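PDB 4IIY: MccF from Escherichia coli, which probably acts as a serine carboxypeptidase-like hydrolase of the S66 family that gives self-immunity to microcin C7. Local coordinates for residues B[42-47]-B[109-114]. The protein carries 1 engineered substitution. Numbering follows the deposited sequence.
With EDO (1,2-ethanediol), chain P.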
loop_
_atom_site.group_PDB
_atom_site.type_symbol
_atom_site.label_atom_id
_atom_site.label_comp_id
_atom_site.label_asym_id
_atom_site.label_seq_id
_atom_site.Cartn_x
_atom_site.Cartn_y
_atom_site.Cartn_z
ATOM N N VAL B 42 -7.329 31.919 20.212
ATOM C CA VAL B 42 -6.250 32.825 19.871
ATOM C C VAL B 42 -5.308 32.951 21.059
ATOM O O VAL B 42 -5.746 33.131 22.207
ATOM C CB VAL B 42 -6.807 34.207 19.479
ATOM C CG1 VAL B 42 -5.688 35.243 19.396
ATOM C CG2 VAL B 42 -7.554 34.116 18.156
ATOM N N GLY B 43 -4.011 32.828 20.795
ATOM C CA GLY B 43 -3.000 32.954 21.832
ATOM C C GLY B 43 -2.554 31.629 22.425
ATOM O O GLY B 43 -1.621 31.580 23.221
ATOM N N ASP B 44 -3.222 30.546 22.039
ATOM C CA ASP B 44 -2.852 29.226 22.542
ATOM C C ASP B 44 -1.470 28.770 22.064
ATOM O O ASP B 44 -0.876 29.342 21.145
ATOM C CB ASP B 44 -3.896 28.171 22.149
ATOM C CG ASP B 44 -5.120 28.167 23.060
ATOM O OD1 ASP B 44 -5.129 28.871 24.097
ATOM O OD2 ASP B 44 -6.080 27.438 22.739
ATOM N N THR B 45 -0.996 27.704 22.696
ATOM C CA THR B 45 0.263 27.062 22.353
ATOM C C THR B 45 0.034 25.818 21.495
ATOM O O THR B 45 -0.752 24.927 21.849
ATOM C CB THR B 45 1.026 26.667 23.633
ATOM O OG1 THR B 45 1.305 27.848 24.398
ATOM C CG2 THR B 45 2.329 25.962 23.304
ATOM N N ILE B 46 0.722 25.784 20.359
ATOM C CA ILE B 46 0.691 24.659 19.435
ATOM C C ILE B 46 2.059 23.997 19.473
ATOM O O ILE B 46 3.072 24.679 19.310
ATOM C CB ILE B 46 0.414 25.148 17.997
ATOM C CG1 ILE B 46 -0.962 25.832 17.908
ATOM C CG2 ILE B 46 0.526 23.990 17.009
ATOM C CD1 ILE B 46 -1.243 26.528 16.578
ATOM N N GLY B 47 2.104 22.686 19.703
ATOM C CA GLY B 47 3.356 21.951 19.609
ATOM C C GLY B 47 3.405 21.193 18.302
ATOM O O GLY B 47 2.367 20.729 17.840
ATOM N N ASP B 109 0.832 22.830 28.842
ATOM C CA ASP B 109 0.623 24.124 28.193
ATOM C C ASP B 109 0.132 24.004 26.748
ATOM O O ASP B 109 -0.327 24.986 26.164
ATOM C CB ASP B 109 1.904 24.958 28.214
ATOM C CG ASP B 109 2.354 25.310 29.620
ATOM O OD1 ASP B 109 1.505 25.323 30.537
ATOM O OD2 ASP B 109 3.561 25.577 29.806
ATOM N N ILE B 110 0.235 22.811 26.169
ATOM C CA ILE B 110 -0.083 22.625 24.753
ATOM C C ILE B 110 -1.561 22.305 24.542
ATOM O O ILE B 110 -2.094 21.382 25.150
ATOM C CB ILE B 110 0.808 21.522 24.133
ATOM C CG1 ILE B 110 2.271 21.952 24.180
ATOM C CG2 ILE B 110 0.393 21.238 22.692
ATOM C CD1 ILE B 110 3.247 20.929 23.641
ATOM N N THR B 111 -2.225 23.076 23.686
ATOM C CA THR B 111 -3.632 22.846 23.371
ATOM C C THR B 111 -3.797 22.016 22.088
ATOM O O THR B 111 -4.767 21.279 21.932
ATOM C CB THR B 111 -4.394 24.185 23.222
ATOM O OG1 THR B 111 -4.387 24.877 24.478
ATOM C CG2 THR B 111 -5.833 23.965 22.800
ATOM N N CYS B 112 -2.844 22.166 21.167
ATOM C CA CYS B 112 -2.915 21.547 19.844
ATOM C C CYS B 112 -1.565 20.943 19.497
ATOM O O CYS B 112 -0.528 21.601 19.643
ATOM C CB CYS B 112 -3.322 22.591 18.796
ATOM S SG CYS B 112 -3.255 22.052 17.071
ATOM N N ILE B 113 -1.592 19.683 19.071
ATOM C CA ILE B 113 -0.411 18.969 18.593
ATOM C C ILE B 113 -0.548 18.804 17.081
ATOM O O ILE B 113 -1.474 18.138 16.608
ATOM C CB ILE B 113 -0.277 17.599 19.287
ATOM C CG1 ILE B 113 -0.032 17.797 20.789
ATOM C CG2 ILE B 113 0.842 16.777 18.666
ATOM C CD1 ILE B 113 0.004 16.505 21.590
ATOM N N MET B 114 0.360 19.439 16.342
ATOM C CA MET B 114 0.268 19.579 14.892
ATOM C C MET B 114 1.449 18.916 14.192
ATOM O O MET B 114 2.607 19.145 14.547
ATOM C CB MET B 114 0.235 21.071 14.530
ATOM C CG MET B 114 0.198 21.367 13.031
ATOM S SD MET B 114 0.181 23.148 12.671
ATOM C CE MET B 114 -1.478 23.576 13.215
HETATM C C1 EDO P . -9.031 27.391 26.618
HETATM O O1 EDO P . -10.023 26.356 26.623
HETATM C C2 EDO P . -8.564 27.677 25.193
HETATM O O2 EDO P . -7.795 26.579 24.679
HETATM O O HOH W 1 -2.280 26.542 25.036
#
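G47 uses both of its backbone polar groups on 109-114: its N donates to C112 O at 2.8 Å, and its O accepts from M114 N, N-H...O angle 170°. One residue of 42-47 thus bonds to two alternate residues of 109-114, the parallel ladder signature, with the axes of 45-47 and 112-114 35° apart. At the N-terminal end T45 O takes T111 N at 3.0 Å, the donor lying in the carbonyl plane. T45 N instead reaches a water (2.9 Å) that donates to D109 O and also bonds T111 OG1, bridging the strand entrance where 109-114 turns a corner at T111. These are neighbouring strands in the parallel part of a mixed sheet in the N-terminal LD-carboxypeptidase domain, flanked by 76-79 and 140-143. On the face carrying I46 and C112, chi1 of -62° sets I46 CG1 beside its backbone N, where it reaches C112 CB, and leaves CG2 to meet M114 CB at 3.8 Å. D44 OD2 lies 3.5 Å from T111 CG2, a van der Waals approach; this oxygen accepts from A41 N and lies 2.7 Å from O2 of a 1,2-ethanediol. An alanine at D44 would remove the carboxylate and is likely to leave A41 N without this acceptor and T111 CG2 less covered.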